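Local structure of uncharacterized protein BF1531 (Bacteroides fragilis, 3SLR) at residues V123-I135 against F147-M159. The protein is of unknown function but binds magnesium in a HAD-like phosphatase domain of this N-terminal part and probably hydrolyses ester bonds. Numbering follows the deposited sequence.
Sequences VIYYNYPEIEDTI and FTYQLTKLNYELM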
ATOM      1  N   VAL A 123     -14.842   7.795  -2.675  1.00 16.92           N
ATOM      2  CA  VAL A 123     -14.964   7.093  -1.409  1.00 16.14           C
ATOM      3  C   VAL A 123     -13.771   6.176  -1.232  1.00 16.03           C
ATOM      4  O   VAL A 123     -13.381   5.492  -2.163  1.00 15.32           O
ATOM      5  CB  VAL A 123     -16.261   6.257  -1.361  1.00 20.29           C
ATOM      6  CG1 VAL A 123     -16.277   5.326  -0.140  1.00 15.89           C
ATOM      7  CG2 VAL A 123     -17.463   7.183  -1.360  1.00 20.90           C
ATOM      8  N   ILE A 124     -13.163   6.217  -0.052  1.00 15.49           N
ATOM      9  CA  ILE A 124     -12.139   5.246   0.313  1.00 13.56           C
ATOM     10  C   ILE A 124     -12.678   4.419   1.481  1.00 12.94           C
ATOM     11  O   ILE A 124     -13.061   4.963   2.522  1.00 13.66           O
ATOM     12  CB  ILE A 124     -10.821   5.931   0.696  1.00 14.85           C
ATOM     13  CG1 ILE A 124     -10.291   6.751  -0.483  1.00 16.69           C
ATOM     14  CG2 ILE A 124      -9.798   4.881   1.106  1.00 13.74           C
ATOM     15  CD1 ILE A 124      -9.146   7.661  -0.115  1.00 18.00           C
ATOM     16  N   TYR A 125     -12.708   3.105   1.300  1.00 13.64           N
ATOM     17  CA  TYR A 125     -13.427   2.231   2.214  1.00 13.42           C
ATOM     18  C   TYR A 125     -12.495   1.126   2.689  1.00 14.04           C
ATOM     19  O   TYR A 125     -11.984   0.354   1.872  1.00 14.16           O
ATOM     20  CB  TYR A 125     -14.650   1.634   1.498  1.00 13.06           C
ATOM     21  CG  TYR A 125     -15.623   0.911   2.417  1.00 14.37           C
ATOM     22  CD1 TYR A 125     -15.421  -0.410   2.765  1.00 14.94           C
ATOM     23  CD2 TYR A 125     -16.745   1.556   2.925  1.00 14.14           C
ATOM     24  CE1 TYR A 125     -16.302  -1.076   3.610  1.00 17.19           C
ATOM     25  CE2 TYR A 125     -17.637   0.903   3.769  1.00 15.91           C
ATOM     26  CZ  TYR A 125     -17.403  -0.412   4.110  1.00 15.64           C
ATOM     27  OH  TYR A 125     -18.275  -1.065   4.936  1.00 15.72           O
ATOM     28  N   TYR A 126     -12.239   1.068   4.000  1.00 13.80           N
ATOM     29  CA  TYR A 126     -11.404  -0.003   4.554  1.00 14.78           C
ATOM     30  C   TYR A 126     -12.157  -1.322   4.522  1.00 13.10           C
ATOM     31  O   TYR A 126     -13.268  -1.400   5.029  1.00 13.69           O
ATOM     32  CB  TYR A 126     -10.986   0.300   6.005  1.00 12.79           C
ATOM     33  CG  TYR A 126     -10.193   1.577   6.155  1.00 14.32           C
ATOM     34  CD1 TYR A 126     -10.744   2.688   6.774  1.00 14.01           C
ATOM     35  CD2 TYR A 126      -8.890   1.677   5.655  1.00 16.71           C
ATOM     36  CE1 TYR A 126     -10.021   3.866   6.906  1.00 15.82           C
ATOM     37  CE2 TYR A 126      -8.167   2.859   5.779  1.00 14.92           C
ATOM     38  CZ  TYR A 126      -8.736   3.946   6.407  1.00 15.46           C
ATOM     39  OH  TYR A 126      -8.021   5.131   6.531  1.00 16.19           O
ATOM     40  N   ASN A 127     -11.569  -2.353   3.922  1.00 12.84           N
ATOM     41  CA  ASN A 127     -12.178  -3.672   3.988  1.00 13.01           C
ATOM     42  C   ASN A 127     -11.879  -4.326   5.332  1.00 13.49           C
ATOM     43  O   ASN A 127     -11.355  -3.671   6.245  1.00 13.21           O
ATOM     44  CB  ASN A 127     -11.795  -4.566   2.788  1.00 12.53           C
ATOM     45  CG  ASN A 127     -10.310  -4.874   2.719  1.00 16.81           C
ATOM     46  OD1 ASN A 127      -9.520  -4.431   3.569  1.00 13.76           O
ATOM     47  ND2 ASN A 127      -9.916  -5.650   1.697  1.00 15.63           N
ATOM     48  N   TYR A 128     -12.209  -5.606   5.459  1.00 13.79           N
ATOM     49  CA  TYR A 128     -12.363  -6.229   6.778  1.00 15.28           C
ATOM     50  C   TYR A 128     -11.362  -7.351   7.074  1.00 11.88           C
ATOM     51  O   TYR A 128     -11.480  -8.453   6.538  1.00 14.00           O
ATOM     52  CB  TYR A 128     -13.785  -6.797   6.912  1.00 15.07           C
ATOM     53  CG  TYR A 128     -14.903  -5.774   6.806  1.00 12.44           C
ATOM     54  CD1 TYR A 128     -15.462  -5.444   5.576  1.00 12.95           C
ATOM     55  CD2 TYR A 128     -15.418  -5.166   7.945  1.00 12.67           C
ATOM     56  CE1 TYR A 128     -16.496  -4.498   5.486  1.00 14.73           C
ATOM     57  CE2 TYR A 128     -16.455  -4.257   7.873  1.00 15.10           C
ATOM     58  CZ  TYR A 128     -16.986  -3.922   6.643  1.00 15.42           C
ATOM     59  OH  TYR A 128     -18.008  -2.999   6.592  1.00 15.40           O
ATOM     60  N   PRO A 129     -10.381  -7.092   7.956  1.00 12.36           N
ATOM     61  CA  PRO A 129      -9.526  -8.216   8.367  1.00 12.28           C
ATOM     62  C   PRO A 129     -10.349  -9.246   9.132  1.00 12.27           C
ATOM     63  O   PRO A 129     -11.208  -8.882   9.947  1.00 13.96           O
ATOM     64  CB  PRO A 129      -8.508  -7.577   9.322  1.00 13.94           C
ATOM     65  CG  PRO A 129      -8.652  -6.075   9.136  1.00 17.22           C
ATOM     66  CD  PRO A 129     -10.052  -5.835   8.648  1.00 15.37           C
ATOM     67  N   GLU A 130     -10.092 -10.524   8.899  1.00 11.75           N
ATOM     68  CA  GLU A 130     -10.907 -11.535   9.561  1.00 12.65           C
ATOM     69  C   GLU A 130     -10.605 -11.615  11.058  1.00 15.69           C
ATOM     70  O   GLU A 130      -9.448 -11.685  11.461  1.00 15.64           O
ATOM     71  CB  GLU A 130     -10.723 -12.906   8.907  1.00 13.39           C
ATOM     72  CG  GLU A 130     -11.547 -14.021   9.603  1.00 16.07           C
ATOM     73  CD  GLU A 130     -11.388 -15.376   8.942  1.00 18.07           C
ATOM     74  OE1 GLU A 130     -10.878 -15.425   7.803  1.00 19.45           O
ATOM     75  OE2 GLU A 130     -11.772 -16.395   9.572  1.00 19.17           O
ATOM     76  N   ILE A 131     -11.649 -11.574  11.880  1.00 15.68           N
ATOM     77  CA  ILE A 131     -11.517 -12.024  13.258  1.00 13.64           C
ATOM     78  C   ILE A 131     -12.176 -13.396  13.313  1.00 13.60           C
ATOM     79  O   ILE A 131     -13.383 -13.516  13.133  1.00 15.81           O
ATOM     80  CB  ILE A 131     -12.187 -11.064  14.266  1.00 14.39           C
ATOM     81  CG1 ILE A 131     -11.552  -9.669  14.191  1.00 14.94           C
ATOM     82  CG2 ILE A 131     -12.099 -11.640  15.697  1.00 15.63           C
ATOM     83  CD1 ILE A 131     -12.347  -8.606  14.936  1.00 16.89           C
ATOM     84  N   GLU A 132     -11.375 -14.438  13.484  1.00 14.80           N
ATOM     85  CA  GLU A 132     -11.916 -15.784  13.567  1.00 13.42           C
ATOM     86  C   GLU A 132     -12.465 -15.997  14.979  1.00 16.34           C
ATOM     87  O   GLU A 132     -11.707 -15.994  15.945  1.00 15.51           O
ATOM     88  CB  GLU A 132     -10.846 -16.826  13.241  1.00 14.58           C
ATOM     89  CG  GLU A 132     -11.377 -18.240  13.428  1.00 19.06           C
ATOM     90  CD  GLU A 132     -10.358 -19.309  13.131  1.00 19.02           C
ATOM     91  OE1 GLU A 132      -9.186 -19.162  13.537  1.00 19.76           O
ATOM     92  OE2 GLU A 132     -10.735 -20.296  12.478  1.00 16.21           O
ATOM     93  N   ASP A 133     -13.780 -16.156  15.112  1.00 12.56           N
ATOM     94  CA  ASP A 133     -14.369 -16.218  16.454  1.00 14.43           C
ATOM     95  C   ASP A 133     -14.277 -17.619  17.071  1.00 14.51           C
ATOM     96  O   ASP A 133     -14.523 -17.806  18.269  1.00 14.70           O
ATOM     97  CB  ASP A 133     -15.801 -15.667  16.484  1.00 14.36           C
ATOM     98  CG  ASP A 133     -16.780 -16.473  15.649  1.00 14.97           C
ATOM     99  OD1 ASP A 133     -16.439 -17.586  15.182  1.00 15.38           O
ATOM    100  OD2 ASP A 133     -17.923 -15.993  15.494  1.00 15.89           O
ATOM    101  N   THR A 134     -13.868 -18.576  16.245  1.00 14.96           N
ATOM    102  CA  THR A 134     -13.794 -19.994  16.617  1.00 15.40           C
ATOM    103  C   THR A 134     -15.064 -20.581  17.234  1.00 17.06           C
ATOM    104  O   THR A 134     -15.000 -21.603  17.912  1.00 16.43           O
ATOM    105  CB  THR A 134     -12.599 -20.311  17.559  1.00 18.32           C
ATOM    106  OG1 THR A 134     -12.868 -19.820  18.881  1.00 17.19           O
ATOM    107  CG2 THR A 134     -11.288 -19.720  17.008  1.00 18.14           C
ATOM    108  N   ILE A 135     -16.208 -19.947  16.992  1.00 14.51           N
ATOM    109  CA  ILE A 135     -17.495 -20.468  17.460  1.00 14.71           C
ATOM    110  C   ILE A 135     -17.785 -21.864  16.886  1.00 14.73           C
ATOM    111  O   ILE A 135     -18.341 -22.737  17.575  1.00 14.71           O
ATOM    112  CB  ILE A 135     -18.621 -19.484  17.107  1.00 14.19           C
ATOM    113  CG1 ILE A 135     -18.512 -18.236  17.996  1.00 15.33           C
ATOM    114  CG2 ILE A 135     -20.001 -20.138  17.251  1.00 14.52           C
ATOM    115  CD1 ILE A 135     -18.829 -18.511  19.459  1.00 14.37           C
ATOM    116  N   PHE A 147     -19.839 -16.022  11.209  1.00 13.39           N
ATOM    117  CA  PHE A 147     -19.177 -14.742  10.963  1.00 13.88           C
ATOM    118  C   PHE A 147     -18.083 -14.907   9.920  1.00 15.28           C
ATOM    119  O   PHE A 147     -17.898 -14.039   9.074  1.00 13.89           O
ATOM    120  CB  PHE A 147     -18.597 -14.133  12.241  1.00 14.60           C
ATOM    121  CG  PHE A 147     -18.107 -12.707  12.068  1.00 13.15           C
ATOM    122  CD1 PHE A 147     -19.009 -11.661  11.944  1.00 14.76           C
ATOM    123  CD2 PHE A 147     -16.750 -12.421  12.023  1.00 14.57           C
ATOM    124  CE1 PHE A 147     -18.570 -10.348  11.785  1.00 13.85           C
ATOM    125  CE2 PHE A 147     -16.299 -11.110  11.860  1.00 13.73           C
ATOM    126  CZ  PHE A 147     -17.208 -10.075  11.752  1.00 15.70           C
ATOM    127  N   THR A 148     -17.355 -16.015   9.985  1.00 14.52           N
ATOM    128  CA  THR A 148     -16.280 -16.274   9.022  1.00 15.37           C
ATOM    129  C   THR A 148     -16.798 -16.355   7.588  1.00 15.22           C
ATOM    130  O   THR A 148     -16.215 -15.755   6.680  1.00 16.61           O
ATOM    131  CB  THR A 148     -15.504 -17.531   9.400  1.00 15.84           C
ATOM    132  OG1 THR A 148     -14.611 -17.213  10.479  1.00 18.54           O
ATOM    133  CG2 THR A 148     -14.691 -18.041   8.223  1.00 17.06           C
ATOM    134  N   TYR A 149     -17.904 -17.063   7.380  1.00 15.51           N
ATOM    135  CA  TYR A 149     -18.504 -17.105   6.050  1.00 13.66           C
ATOM    136  C   TYR A 149     -18.992 -15.724   5.575  1.00 14.30           C
ATOM    137  O   TYR A 149     -18.670 -15.298   4.468  1.00 16.03           O
ATOM    138  CB  TYR A 149     -19.628 -18.137   5.941  1.00 15.73           C
ATOM    139  CG  TYR A 149     -20.104 -18.268   4.516  1.00 17.15           C
ATOM    140  CD1 TYR A 149     -19.434 -19.094   3.614  1.00 19.08           C
ATOM    141  CD2 TYR A 149     -21.177 -17.527   4.049  1.00 17.41           C
ATOM    142  CE1 TYR A 149     -19.849 -19.197   2.296  1.00 24.06           C
ATOM    143  CE2 TYR A 149     -21.613 -17.639   2.738  1.00 19.36           C
ATOM    144  CZ  TYR A 149     -20.944 -18.473   1.861  1.00 23.29           C
ATOM    145  OH  TYR A 149     -21.352 -18.586   0.541  1.00 21.62           O
ATOM    146  N   GLN A 150     -19.762 -15.034   6.412  1.00 13.68           N
ATOM    147  CA  GLN A 150     -20.296 -13.727   6.045  1.00 15.59           C
ATOM    148  C   GLN A 150     -19.193 -12.725   5.724  1.00 15.74           C
ATOM    149  O   GLN A 150     -19.312 -11.941   4.779  1.00 15.51           O
ATOM    150  CB  GLN A 150     -21.229 -13.203   7.133  1.00 14.33           C
ATOM    151  CG  GLN A 150     -22.530 -13.991   7.189  1.00 16.22           C
ATOM    152  CD  GLN A 150     -23.347 -13.810   5.918  1.00 18.35           C
ATOM    153  OE1 GLN A 150     -23.525 -12.683   5.440  1.00 16.89           O
ATOM    154  NE2 GLN A 150     -23.832 -14.917   5.358  1.00 17.20           N
ATOM    155  N   LEU A 151     -18.116 -12.749   6.504  1.00 13.80           N
ATOM    156  CA  LEU A 151     -17.021 -11.806   6.262  1.00 14.01           C
ATOM    157  C   LEU A 151     -16.279 -12.096   4.954  1.00 14.46           C
ATOM    158  O   LEU A 151     -15.896 -11.186   4.235  1.00 14.08           O
ATOM    159  CB  LEU A 151     -16.040 -11.791   7.436  1.00 13.62           C
ATOM    160  CG  LEU A 151     -15.294 -10.457   7.500  1.00 16.84           C
ATOM    161  CD1 LEU A 151     -16.307  -9.385   7.856  1.00 18.50           C
ATOM    162  CD2 LEU A 151     -14.179 -10.471   8.533  1.00 18.51           C
ATOM    163  N   THR A 152     -16.077 -13.371   4.659  1.00 13.84           N
ATOM    164  CA  THR A 152     -15.425 -13.789   3.426  1.00 14.74           C
ATOM    165  C   THR A 152     -16.256 -13.395   2.203  1.00 14.08           C
ATOM    166  O   THR A 152     -15.728 -12.878   1.215  1.00 16.74           O
ATOM    167  CB  THR A 152     -15.174 -15.305   3.451  1.00 17.06           C
ATOM    168  OG1 THR A 152     -14.418 -15.630   4.623  1.00 20.85           O
ATOM    169  CG2 THR A 152     -14.405 -15.763   2.195  1.00 16.10           C
ATOM    170  N   LYS A 153     -17.559 -13.623   2.285  1.00 14.86           N
ATOM    171  CA  LYS A 153     -18.493 -13.159   1.259  1.00 17.10           C
ATOM    172  C   LYS A 153     -18.425 -11.634   1.114  1.00 17.47           C
ATOM    173  O   LYS A 153     -18.312 -11.100   0.003  1.00 16.82           O
ATOM    174  CB  LYS A 153     -19.926 -13.592   1.616  1.00 17.93           C
ATOM    175  CG  LYS A 153     -21.013 -12.981   0.729  1.00 21.83           C
ATOM    176  CD  LYS A 153     -22.398 -13.512   1.118  1.00 22.72           C
ATOM    177  CE  LYS A 153     -23.520 -12.744   0.417  1.00 23.01           C
ATOM    178  NZ  LYS A 153     -24.870 -13.294   0.766  1.00 22.49           N
ATOM    179  N   LEU A 154     -18.510 -10.932   2.242  1.00 15.24           N
ATOM    180  CA  LEU A 154     -18.465  -9.469   2.234  1.00 15.72           C
ATOM    181  C   LEU A 154     -17.213  -8.922   1.534  1.00 16.81           C
ATOM    182  O   LEU A 154     -17.313  -8.039   0.689  1.00 14.54           O
ATOM    183  CB  LEU A 154     -18.568  -8.929   3.661  1.00 12.88           C
ATOM    184  CG  LEU A 154     -18.484  -7.416   3.903  1.00 14.16           C
ATOM    185  CD1 LEU A 154     -19.543  -6.665   3.107  1.00 17.88           C
ATOM    186  CD2 LEU A 154     -18.633  -7.133   5.390  1.00 15.22           C
ATOM    187  N   ASN A 155     -16.035  -9.434   1.882  1.00 14.84           N
ATOM    188  CA  ASN A 155     -14.802  -8.890   1.306  1.00 16.64           C
ATOM    189  C   ASN A 155     -14.717  -9.149  -0.189  1.00 17.66           C
ATOM    190  O   ASN A 155     -14.212  -8.315  -0.955  1.00 15.58           O
ATOM    191  CB  ASN A 155     -13.563  -9.441   2.016  1.00 17.62           C
ATOM    192  CG  ASN A 155     -13.250  -8.690   3.282  1.00 14.72           C
ATOM    193  OD1 ASN A 155     -13.361  -7.466   3.321  1.00 14.96           O
ATOM    194  ND2 ASN A 155     -12.886  -9.412   4.339  1.00 15.42           N
ATOM    195  N   TYR A 156     -15.218 -10.306  -0.607  1.00 14.78           N
ATOM    196  CA  TYR A 156     -15.251 -10.646  -2.027  1.00 16.69           C
ATOM    197  C   TYR A 156     -16.166  -9.693  -2.793  1.00 17.71           C
ATOM    198  O   TYR A 156     -15.763  -9.106  -3.796  1.00 14.75           O
ATOM    199  CB  TYR A 156     -15.685 -12.102  -2.233  1.00 15.13           C
ATOM    200  CG  TYR A 156     -15.927 -12.468  -3.688  1.00 18.59           C
ATOM    201  CD1 TYR A 156     -14.892 -12.448  -4.618  1.00 21.81           C
ATOM    202  CD2 TYR A 156     -17.197 -12.835  -4.124  1.00 22.78           C
ATOM    203  CE1 TYR A 156     -15.118 -12.777  -5.951  1.00 21.50           C
ATOM    204  CE2 TYR A 156     -17.435 -13.163  -5.443  1.00 27.33           C
ATOM    205  CZ  TYR A 156     -16.394 -13.132  -6.351  1.00 27.35           C
ATOM    206  OH  TYR A 156     -16.651 -13.461  -7.655  1.00 32.50           O
ATOM    207  N   GLU A 157     -17.390  -9.523  -2.309  1.00 18.07           N
ATOM    208  CA  GLU A 157     -18.342  -8.649  -2.996  1.00 16.95           C
ATOM    209  C   GLU A 157     -17.931  -7.176  -2.958  1.00 16.10           C
ATOM    210  O   GLU A 157     -18.236  -6.426  -3.877  1.00 15.56           O
ATOM    211  CB  GLU A 157     -19.755  -8.826  -2.431  1.00 14.77           C
ATOM    212  CG  GLU A 157     -20.340 -10.214  -2.671  1.00 21.03           C
ATOM    213  CD  GLU A 157     -20.452 -10.584  -4.149  1.00 27.22           C
ATOM    214  OE1 GLU A 157     -20.290  -9.700  -5.025  1.00 26.90           O
ATOM    215  OE2 GLU A 157     -20.706 -11.773  -4.434  1.00 28.24           O
ATOM    216  N   LEU A 158     -17.239  -6.760  -1.898  1.00 14.44           N
ATOM    217  CA  LEU A 158     -16.705  -5.405  -1.849  1.00 16.44           C
ATOM    218  C   LEU A 158     -15.768  -5.164  -3.015  1.00 16.37           C
ATOM    219  O   LEU A 158     -15.751  -4.081  -3.596  1.00 16.07           O
ATOM    220  CB  LEU A 158     -15.957  -5.149  -0.539  1.00 16.73           C
ATOM    221  CG  LEU A 158     -16.776  -4.738   0.675  1.00 22.34           C
ATOM    222  CD1 LEU A 158     -15.857  -4.710   1.893  1.00 21.79           C
ATOM    223  CD2 LEU A 158     -17.432  -3.373   0.438  1.00 16.66           C
HETATM  224  N   MSE A 159     -14.972  -6.166  -3.362  1.00 13.62           N
HETATM  225  CA  MSE A 159     -14.077  -5.986  -4.500  1.00 14.28           C
HETATM  226  C   MSE A 159     -14.860  -5.826  -5.805  1.00 15.47           C
HETATM  227  O   MSE A 159     -14.500  -5.015  -6.669  1.00 17.33           O
HETATM  228  CB  MSE A 159     -13.071  -7.131  -4.576  1.00 14.08           C
HETATM  229  CG  MSE A 159     -12.178  -7.159  -3.358  1.00 13.22           C
HETATM  230 SE   MSE A 159     -10.634  -8.344  -3.609  1.00 31.00          SE
HETATM  231  CE  MSE A 159      -9.904  -8.222  -1.782  1.00 19.55           C
TER
HETATM  232  O   HOH W   1     -12.359  -6.686   0.280  1.00 20.11           O
HETATM  233  O   HOH W   2     -13.127 -14.115   6.474  1.00 29.31           O
HETATM  234  O   HOH W   3     -15.325 -15.532  12.677  1.00 17.57           O
HETATM  235  O   HOH W   4     -19.678 -17.144  13.870  1.00 16.03           O
HETATM  236  O   HOH W   5     -17.322 -17.893  12.406  1.00 16.18           O
HETATM  237  O   HOH W   6     -14.353 -18.656  12.778  1.00 23.05           O
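Tyr-128, Leu-151 and Phe-147 bury the most surface where the loop after strand 122-126 runs along helix 147-164. This is part of a beta-alpha-beta crossover: the strand, the helix and then strand 168-171, its parallel neighbour in the five-stranded sheet of the SGNH hydrolase-like FkbH N-terminal domain. The Tyr-128 ring is set among three leucines. Leu-154 CD2 sits over one face in a CH-pi contact, 3.8 Å from the ring centroid. Leu-158 CD1 meets the ring edge at CE1 (3.7 Å). Leu-151 spreads its two methyls along the loop: its CD1 touches Tyr-128 CB, and its CD2 reaches Glu-130 CA at 3.6 Å. CG of Leu-151 lies roughly anti to the backbone N (chi1 -155°), and with chi2 at 67° both methyls reach the loop. Phe-147 presents its ring edge to Ile-131 O, while its CB lies near Asp-133 OD2. Water bridges join Asp-133 to the first turn of the helix. Tyr-128 OH hydrogen-bonds Tyr-125 OH and also Arg-108 of helix 104-118. The amide of Asn-155 grips the Tyr-128 backbone twice. Tyr-128 N donates to Asn-155 OD1 (3.1 Å), and Asn-155 ND2 donates to a lone pair of Tyr-128 O at 2.8 Å.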